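Local coordinates for protein transcriptional regulator, LacI family (Arthrobacter sp., PDB 4RKQ) that probably regulates transcription as a LacI-family regulator whose core, of the periplasmic sugar-binding protein type, senses a small ligand, likely a sugar, in a cleft between two lobes, at residues T26-P31 / N199-A204; A73-L78 / I95-N100; Y133-S138 / V146-R151. All coordinates share one frame; numbering follows the deposited sequence.

Contact 1 (T26-P31 / N199-A204); sequences TNPYFP and NDLMAA. With EDO (1,2-ethanediol), chain F.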
loop_
_atom_site.group_PDB
_atom_site.type_symbol
_atom_site.label_atom_id
_atom_site.label_comp_id
_atom_site.label_asym_id
_atom_site.label_seq_id
_atom_site.Cartn_x
_atom_site.Cartn_y
_atom_site.Cartn_z
ATOM N N THR A 26 5.116 -0.466 -3.749
ATOM C CA THR A 26 5.245 -1.734 -3.038
ATOM C C THR A 26 5.740 -1.608 -1.607
ATOM O O THR A 26 5.586 -2.546 -0.833
ATOM C CB THR A 26 6.194 -2.703 -3.818
ATOM O OG1 THR A 26 7.485 -2.103 -3.968
ATOM C CG2 THR A 26 5.609 -3.014 -5.206
ATOM N N ASN A 27 6.376 -0.498 -1.260
ATOM C CA ASN A 27 6.647 -0.180 0.134
ATOM C C ASN A 27 5.428 0.576 0.611
ATOM O O ASN A 27 5.136 1.630 0.067
ATOM C CB ASN A 27 7.883 0.677 0.226
ATOM C CG ASN A 27 8.126 1.204 1.632
ATOM O OD1 ASN A 27 7.280 1.091 2.527
ATOM N ND2 ASN A 27 9.263 1.839 1.812
ATOM N N PRO A 28 4.664 0.009 1.559
ATOM C CA PRO A 28 3.381 0.625 1.927
ATOM C C PRO A 28 3.454 2.084 2.395
ATOM O O PRO A 28 2.420 2.777 2.387
ATOM C CB PRO A 28 2.866 -0.270 3.047
ATOM C CG PRO A 28 3.474 -1.591 2.750
ATOM C CD PRO A 28 4.851 -1.282 2.232
ATOM N N TYR A 29 4.636 2.564 2.790
ATOM C CA TYR A 29 4.784 3.979 3.076
ATOM C C TYR A 29 4.329 4.830 1.903
ATOM O O TYR A 29 3.670 5.827 2.099
ATOM C CB TYR A 29 6.243 4.319 3.412
ATOM C CG TYR A 29 6.396 5.799 3.608
ATOM C CD1 TYR A 29 5.897 6.406 4.745
ATOM C CD2 TYR A 29 6.962 6.610 2.630
ATOM C CE1 TYR A 29 5.974 7.776 4.904
ATOM C CE2 TYR A 29 7.064 7.991 2.797
ATOM C CZ TYR A 29 6.532 8.568 3.929
ATOM O OH TYR A 29 6.600 9.936 4.120
ATOM N N PHE A 30 4.694 4.466 0.674
ATOM C CA PHE A 30 4.487 5.382 -0.441
ATOM C C PHE A 30 3.028 5.551 -0.827
ATOM O O PHE A 30 2.597 6.684 -1.019
ATOM C CB PHE A 30 5.429 5.103 -1.625
ATOM C CG PHE A 30 6.871 5.427 -1.314
ATOM C CD1 PHE A 30 7.246 6.713 -1.038
ATOM C CD2 PHE A 30 7.813 4.420 -1.169
ATOM C CE1 PHE A 30 8.537 7.009 -0.693
ATOM C CE2 PHE A 30 9.117 4.712 -0.861
ATOM C CZ PHE A 30 9.487 6.017 -0.623
ATOM N N PRO A 31 2.246 4.488 -0.841
ATOM C CA PRO A 31 0.810 4.708 -1.058
ATOM C C PRO A 31 0.140 5.476 0.069
ATOM O O PRO A 31 -0.750 6.243 -0.197
ATOM C CB PRO A 31 0.217 3.303 -1.168
ATOM C CG PRO A 31 1.368 2.374 -1.244
ATOM C CD PRO A 31 2.638 3.069 -0.993
ATOM N N ASN A 199 12.965 0.748 8.425
ATOM C CA ASN A 199 11.604 1.138 8.368
ATOM C C ASN A 199 10.677 0.002 8.752
ATOM O O ASN A 199 11.128 -1.148 8.971
ATOM C CB ASN A 199 11.241 1.684 6.951
ATOM C CG ASN A 199 11.436 0.665 5.844
ATOM O OD1 ASN A 199 11.573 -0.530 6.078
ATOM N ND2 ASN A 199 11.435 1.153 4.608
ATOM N N ASP A 200 9.386 0.328 8.789
ATOM C CA ASP A 200 8.317 -0.653 9.130
ATOM C C ASP A 200 8.220 -1.872 8.225
ATOM O O ASP A 200 7.981 -2.967 8.708
ATOM C CB ASP A 200 6.944 0.006 9.184
ATOM C CG ASP A 200 6.759 0.960 10.378
ATOM O OD1 ASP A 200 7.641 1.008 11.240
ATOM O OD2 ASP A 200 5.694 1.651 10.429
ATOM N N LEU A 201 8.370 -1.698 6.915
ATOM C CA LEU A 201 8.334 -2.826 6.011
ATOM C C LEU A 201 9.449 -3.830 6.364
ATOM O O LEU A 201 9.206 -5.048 6.459
ATOM C CB LEU A 201 8.527 -2.341 4.583
ATOM C CG LEU A 201 8.544 -3.442 3.545
ATOM C CD1 LEU A 201 7.241 -4.189 3.577
ATOM C CD2 LEU A 201 8.861 -2.890 2.151
ATOM N N MET A 202 10.664 -3.318 6.579
ATOM C CA MET A 202 11.772 -4.195 7.001
ATOM C C MET A 202 11.465 -4.783 8.390
ATOM O O MET A 202 11.714 -5.943 8.638
ATOM C CB MET A 202 13.125 -3.455 6.931
ATOM C CG MET A 202 13.577 -3.090 5.490
ATOM S SD MET A 202 15.212 -2.338 5.390
ATOM C CE MET A 202 16.203 -3.812 5.366
ATOM N N ALA A 203 10.879 -3.986 9.289
ATOM C CA ALA A 203 10.516 -4.502 10.599
ATOM C C ALA A 203 9.528 -5.655 10.553
ATOM O O ALA A 203 9.634 -6.578 11.347
ATOM C CB ALA A 203 10.000 -3.399 11.524
ATOM N N ALA A 204 8.598 -5.637 9.617
ATOM C CA ALA A 204 7.659 -6.751 9.474
ATOM C C ALA A 204 8.418 -8.012 9.161
ATOM O O ALA A 204 8.067 -9.095 9.624
ATOM C CB ALA A 204 6.631 -6.451 8.396
HETATM C C1 EDO F . 10.653 4.762 3.414
HETATM O O1 EDO F . 9.906 3.715 4.061
HETATM C C2 EDO F . 10.420 6.098 4.082
HETATM O O2 EDO F . 10.984 5.976 5.394
HETATM O O HOH W 1 7.797 1.051 5.500
#

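Contact 2 (A73-L78 / I95-N100); sequences AVIGYL and IVLDEN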
loop_
_atom_site.group_PDB
_atom_site.type_symbol
_atom_site.label_atom_id
_atom_site.label_comp_id
_atom_site.label_asym_id
_atom_site.label_seq_id
_atom_site.Cartn_x
_atom_site.Cartn_y
_atom_site.Cartn_z
ATOM N N ALA A 73 3.315 22.031 -10.521
ATOM C CA ALA A 73 4.231 21.817 -9.389
ATOM C C ALA A 73 4.367 20.332 -9.179
ATOM O O ALA A 73 3.473 19.567 -9.593
ATOM C CB ALA A 73 3.676 22.442 -8.110
ATOM N N VAL A 74 5.417 19.934 -8.469
ATOM C CA VAL A 74 5.615 18.516 -8.158
ATOM C C VAL A 74 5.974 18.368 -6.710
ATOM O O VAL A 74 6.726 19.160 -6.199
ATOM C CB VAL A 74 6.722 17.881 -9.009
ATOM C CG1 VAL A 74 7.032 16.451 -8.559
ATOM C CG2 VAL A 74 6.349 17.915 -10.492
ATOM N N ILE A 75 5.411 17.338 -6.084
ATOM C CA ILE A 75 5.780 16.909 -4.728
ATOM C C ILE A 75 6.319 15.489 -4.913
ATOM O O ILE A 75 5.650 14.641 -5.539
ATOM C CB ILE A 75 4.535 16.864 -3.837
ATOM C CG1 ILE A 75 4.090 18.277 -3.541
ATOM C CG2 ILE A 75 4.858 16.125 -2.516
ATOM C CD1 ILE A 75 2.665 18.313 -2.982
ATOM N N GLY A 76 7.524 15.211 -4.434
ATOM C CA GLY A 76 8.087 13.892 -4.670
ATOM C C GLY A 76 9.242 13.426 -3.813
ATOM O O GLY A 76 9.935 14.226 -3.179
ATOM N N TYR A 77 9.414 12.116 -3.824
ATOM C CA TYR A 77 10.616 11.460 -3.360
ATOM C C TYR A 77 11.392 11.137 -4.626
ATOM O O TYR A 77 10.982 10.302 -5.414
ATOM C CB TYR A 77 10.268 10.192 -2.603
ATOM C CG TYR A 77 9.811 10.396 -1.191
ATOM C CD1 TYR A 77 8.476 10.780 -0.892
ATOM C CD2 TYR A 77 10.679 10.205 -0.148
ATOM C CE1 TYR A 77 8.064 10.949 0.414
ATOM C CE2 TYR A 77 10.272 10.381 1.148
ATOM C CZ TYR A 77 8.985 10.726 1.428
ATOM O OH TYR A 77 8.641 10.911 2.734
ATOM N N LEU A 78 12.500 11.826 -4.852
ATOM C CA LEU A 78 13.156 11.749 -6.164
ATOM C C LEU A 78 14.445 10.939 -6.218
ATOM O O LEU A 78 15.062 10.835 -7.293
ATOM C CB LEU A 78 13.427 13.150 -6.688
ATOM C CG LEU A 78 12.168 14.013 -6.933
ATOM C CD1 LEU A 78 12.638 15.199 -7.683
ATOM C CD2 LEU A 78 11.078 13.280 -7.701
ATOM N N ILE A 95 8.691 20.399 -4.552
ATOM C CA ILE A 95 8.867 20.078 -3.160
ATOM C C ILE A 95 9.367 18.644 -3.080
ATOM O O ILE A 95 8.630 17.713 -3.389
ATOM C CB ILE A 95 7.540 20.204 -2.392
ATOM C CG1 ILE A 95 7.070 21.670 -2.503
ATOM C CG2 ILE A 95 7.747 19.811 -0.934
ATOM C CD1 ILE A 95 5.715 21.900 -1.992
ATOM N N VAL A 96 10.594 18.471 -2.636
ATOM C CA VAL A 96 11.164 17.125 -2.343
ATOM C C VAL A 96 11.178 16.753 -0.887
ATOM O O VAL A 96 11.289 17.603 -0.013
ATOM C CB VAL A 96 12.622 16.996 -2.865
ATOM C CG1 VAL A 96 12.667 17.034 -4.374
ATOM C CG2 VAL A 96 13.521 18.088 -2.289
ATOM N N LEU A 97 11.105 15.456 -0.615
ATOM C CA LEU A 97 11.205 14.977 0.722
ATOM C C LEU A 97 12.394 14.064 0.893
ATOM O O LEU A 97 12.758 13.304 -0.014
ATOM C CB LEU A 97 9.970 14.158 1.081
ATOM C CG LEU A 97 8.709 14.989 1.167
ATOM C CD1 LEU A 97 7.996 15.140 -0.174
ATOM C CD2 LEU A 97 7.809 14.367 2.212
ATOM N N ASP A 98 12.989 14.155 2.076
ATOM C CA ASP A 98 13.965 13.171 2.547
ATOM C C ASP A 98 15.250 13.098 1.727
ATOM O O ASP A 98 15.893 12.060 1.685
ATOM C CB ASP A 98 13.285 11.796 2.673
ATOM C CG ASP A 98 13.998 10.878 3.670
ATOM O OD1 ASP A 98 14.511 11.395 4.668
ATOM O OD2 ASP A 98 14.106 9.659 3.426
ATOM N N GLU A 99 15.674 14.213 1.133
ATOM C CA GLU A 99 16.958 14.257 0.447
ATOM C C GLU A 99 17.513 15.656 0.461
ATOM O O GLU A 99 16.836 16.579 0.850
ATOM C CB GLU A 99 16.865 13.697 -0.977
ATOM C CG GLU A 99 16.000 14.479 -1.971
ATOM C CD GLU A 99 16.173 13.952 -3.434
ATOM O OE1 GLU A 99 16.959 14.511 -4.199
ATOM O OE2 GLU A 99 15.574 12.957 -3.799
ATOM N N ASN A 100 18.759 15.819 0.034
ATOM C CA ASN A 100 19.377 17.134 -0.052
ATOM C C ASN A 100 18.644 17.848 -1.201
ATOM O O ASN A 100 18.650 17.382 -2.320
ATOM C CB ASN A 100 20.859 16.995 -0.376
ATOM C CG ASN A 100 21.573 18.348 -0.519
ATOM O OD1 ASN A 100 21.043 19.311 -1.060
ATOM N ND2 ASN A 100 22.824 18.389 -0.068
#

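Contact 3 (Y133-S138 / V146-R151); sequences YLEAGS and VPCTVR. With EDO (1,2-ethanediol), chain F.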
loop_
_atom_site.group_PDB
_atom_site.type_symbol
_atom_site.label_atom_id
_atom_site.label_comp_id
_atom_site.label_asym_id
_atom_site.label_seq_id
_atom_site.Cartn_x
_atom_site.Cartn_y
_atom_site.Cartn_z
ATOM N N TYR A 133 20.938 -2.980 14.527
ATOM C CA TYR A 133 20.260 -2.017 13.633
ATOM C C TYR A 133 20.286 -2.673 12.282
ATOM O O TYR A 133 21.320 -3.116 11.844
ATOM C CB TYR A 133 20.973 -0.660 13.548
ATOM C CG TYR A 133 20.317 0.244 12.520
ATOM C CD1 TYR A 133 19.038 0.731 12.710
ATOM C CD2 TYR A 133 20.972 0.558 11.335
ATOM C CE1 TYR A 133 18.422 1.533 11.743
ATOM C CE2 TYR A 133 20.380 1.364 10.382
ATOM C CZ TYR A 133 19.119 1.849 10.582
ATOM O OH TYR A 133 18.562 2.636 9.593
ATOM N N LEU A 134 19.135 -2.746 11.645
ATOM C CA LEU A 134 19.034 -3.336 10.342
ATOM C C LEU A 134 18.869 -2.195 9.339
ATOM O O LEU A 134 17.882 -1.497 9.337
ATOM C CB LEU A 134 17.846 -4.298 10.308
ATOM C CG LEU A 134 17.427 -4.715 8.897
ATOM C CD1 LEU A 134 18.547 -5.439 8.173
ATOM C CD2 LEU A 134 16.180 -5.550 9.017
ATOM N N GLU A 135 19.831 -2.085 8.443
ATOM C CA GLU A 135 19.970 -0.962 7.533
ATOM C C GLU A 135 19.434 -1.393 6.173
ATOM O O GLU A 135 19.598 -2.527 5.790
ATOM C CB GLU A 135 21.484 -0.670 7.424
ATOM C CG GLU A 135 21.938 0.338 6.396
ATOM C CD GLU A 135 21.539 1.733 6.785
ATOM O OE1 GLU A 135 20.321 1.969 6.867
ATOM O OE2 GLU A 135 22.429 2.585 7.007
ATOM N N ALA A 136 18.882 -0.469 5.403
ATOM C CA ALA A 136 18.505 -0.775 4.015
ATOM C C ALA A 136 19.746 -0.499 3.133
ATOM O O ALA A 136 20.310 0.609 3.177
ATOM C CB ALA A 136 17.366 0.116 3.605
ATOM N N GLY A 137 20.177 -1.478 2.361
ATOM C CA GLY A 137 21.314 -1.270 1.456
ATOM C C GLY A 137 21.998 -2.568 1.093
ATOM O O GLY A 137 21.406 -3.647 1.162
ATOM N N SER A 138 23.274 -2.450 0.750
ATOM C CA SER A 138 24.115 -3.564 0.292
ATOM C C SER A 138 25.486 -3.400 0.957
ATOM O O SER A 138 25.901 -2.279 1.216
ATOM C CB SER A 138 24.272 -3.509 -1.233
ATOM O OG SER A 138 25.141 -4.524 -1.685
ATOM N N VAL A 146 28.840 -1.312 6.933
ATOM C CA VAL A 146 29.026 0.050 7.502
ATOM C C VAL A 146 27.715 0.844 7.242
ATOM O O VAL A 146 27.027 0.559 6.251
ATOM C CB VAL A 146 30.255 0.751 6.865
ATOM C CG1 VAL A 146 29.964 1.167 5.419
ATOM C CG2 VAL A 146 30.717 1.938 7.700
ATOM N N PRO A 147 27.337 1.798 8.134
ATOM C CA PRO A 147 26.027 2.436 7.910
ATOM C C PRO A 147 26.076 3.377 6.721
ATOM O O PRO A 147 26.953 4.242 6.685
ATOM C CB PRO A 147 25.766 3.236 9.201
ATOM C CG PRO A 147 26.852 2.876 10.144
ATOM C CD PRO A 147 27.986 2.298 9.357
ATOM N N CYS A 148 25.141 3.208 5.778
ATOM C CA CYS A 148 25.097 4.018 4.549
ATOM C C CYS A 148 23.989 5.085 4.444
ATOM O O CYS A 148 24.149 6.014 3.674
ATOM C CB CYS A 148 25.029 3.117 3.328
ATOM S SG CYS A 148 23.897 1.710 3.449
ATOM N N THR A 149 22.887 4.963 5.184
ATOM C CA THR A 149 21.818 5.948 5.093
ATOM C C THR A 149 21.960 7.026 6.142
ATOM O O THR A 149 22.600 6.858 7.142
ATOM C CB THR A 149 20.422 5.315 5.192
ATOM O OG1 THR A 149 20.216 4.732 6.488
ATOM C CG2 THR A 149 20.259 4.275 4.119
ATOM N N VAL A 150 21.325 8.161 5.918
ATOM C CA VAL A 150 21.375 9.220 6.899
ATOM C C VAL A 150 20.794 8.760 8.224
ATOM O O VAL A 150 21.335 9.036 9.292
ATOM C CB VAL A 150 20.593 10.445 6.389
ATOM C CG1 VAL A 150 20.481 11.506 7.472
ATOM C CG2 VAL A 150 21.278 10.981 5.121
ATOM N N ARG A 151 19.676 8.050 8.162
ATOM C CA ARG A 151 18.998 7.667 9.391
ATOM C C ARG A 151 19.838 6.633 10.089
ATOM O O ARG A 151 19.976 6.695 11.302
ATOM C CB ARG A 151 17.554 7.192 9.152
ATOM C CG ARG A 151 17.386 5.860 8.443
ATOM C CD ARG A 151 15.898 5.558 8.235
ATOM N NE ARG A 151 15.335 6.397 7.180
ATOM C CZ ARG A 151 14.143 6.208 6.618
ATOM N NH1 ARG A 151 13.354 5.200 7.002
ATOM N NH2 ARG A 151 13.741 7.021 5.660
HETATM C C1 EDO F . 10.653 4.762 3.414
HETATM O O1 EDO F . 9.906 3.715 4.061
HETATM C C2 EDO F . 10.420 6.098 4.082
HETATM O O2 EDO F . 10.984 5.976 5.394
#

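Contact 1 (T26-P31 / N199-A204)
Over one face of the Y29 ring lies C2 of a bound 1,2-ethanediol, 3.8 Å above the plane and displaced toward the rim, while F30 CE1 sits at the edge of the same ring; Y29 CD2 in turn covers the rim of one F30 face. The amides of N27 and N199 meet tip to tip, their planes 71° apart. N27 ND2 and N199 ND2 are 3.6 Å apart, and as two donors they serve a common acceptor: N27 ND2 and N199 ND2 each give a 3.0 Å hydrogen bond to O1 of the diol. Their oxygens face backbone N-H groups: N27 OD1 caps Y29 N, which stands above the carbonyl plane, in the turn leading into helix 29-43, whereas N199, the N-cap residue of helix 200-212, takes M202 N on OD1, in the carbonyl plane, at 3.0 Å. Bonds at both ends of each amide thus fix its rotation. A water donates to N27 OD1 and accepts from L201 N. An alanine in place of N27 would remove the amide that holds Y29 N, diol and water, and would probably loosen the turn before helix 29-43 and weaken the bridge to the other segment. Beside this polar bridge, L201 CD2 rests 4.0 Å from N27 CA, and L201 CD1 touches P28 CD. L201 also packs on helix 175-188 and M202 on strand 131-136, while P31 meets P31 of the second subunit, so the contact spans the interlobe cleft beside the dimer interface.

Contact 2 (A73-L78 / I95-N100)
L97 leaves strand 94-97 with CG anti to its carbonyl carbon, and each of its side-chain carbons finds a partner on segment 73-78. CB sits over one face of the Y77 ring, 3.8 Å from the centroid and 18° off the normal, a CH-pi contact; CG follows near Y77 CE1. There the branch divides: L97 CD1 turns back to G76 O at 3.7 Å and I75 CG2 at 4.0 Å, and L97 CD2 runs on to Y77 OH at 3.6 Å. The backbones beneath are neighbouring parallel strands of one beta-alpha-beta unit, closed through helix 82-89. Three hydrogen bonds stitch them: I95 N to V74 O (2.8 Å), G76 N to I95 O, and L97 N to G76 O. L78 CD1 reaches V96 CG1 at 3.8 Å, and its CD2 would crowd any side chain at G76. Beyond the strands, E99 OE2 and OE1 accept from G80 N and A82 N, tying the loop to the beginning of helix 82-89. Chemically, the Y77 ring is packed on L97 while its hydroxyl, the only polar atom of the side chain, pairs with Y29 OH; together these probably hold the phenol in one orientation.

Contact 3 (Y133-S138 / V146-R151)
E135 drives its carboxylate into the backbone just ahead of helix 150-161, and here the packing is closest. Its CG is anti to the backbone N, and a bend at chi2 (71°) brings the two oxygens to T149, tip to tip. E135 OE1 receives the T149 OG1 hydroxyl at 2.8 Å through its syn lone pair. E135 OE2 is met from above the carboxylate plane by T149 N, at 3.0 Å and nearly straight (175°), with C148 N adding a weak bond. Y133 OH and A136 N contribute further weak bonds to OE1. Five donors around one carboxylate are likely to favour its charged form. T149 is the N-cap of the helix, and the same OG1 that donates to E135 accepts from G152 N.

These residues form the connection from the strand end to the helix start of a beta-alpha-beta unit, strand 131-136, helix 150-161, strand 166-171, and both segments lie in a region of periplasmic binding protein-like sequence. Y133 and E135 also pack against L168 of that next strand.

The packing slackens on either flank. Toward the exposed C148, contacts are long: its SG lies 3.8 Å from both E135 CG and A136 O. G137 runs past that sulfur with backbone angles forbidding to a side chain, and a CB there would strike SG. On the other flank R151, bent at chi3 (74°), touches Y133 OH chiefly through CG, 3.6 Å away. Its guanidinium swings off to the cleft, where NH1 and NH2 each donate to O2 of the ethanediol at 3.0 Å, while NH1 also bonds F198 O and the group makes a cation-pi contact with the F198 ring.

Overall arrangement
From the N terminus, contact 1 opens first at residues 26-31 and closes last, at 199-204, drawing together, across the two lobes, segments 168 residues apart. Within that long loop come contact 2, a short closure of 73-78 with 95-100 in the first lobe, and then contact 3, where 133-138 meets 146-151 in the second; these two follow in series, and none cross. The lobes are linked again by a long, weak ion pair between D98 of contact 2 and R151 of contact 3. F30 and Y77 pack edge-to-face between contacts 1 and 2, M202 rests on strand 131-136, and one ethanediol, probably from the crystallisation liquor, touches contacts 1 and 3 and may mark the ligand pocket.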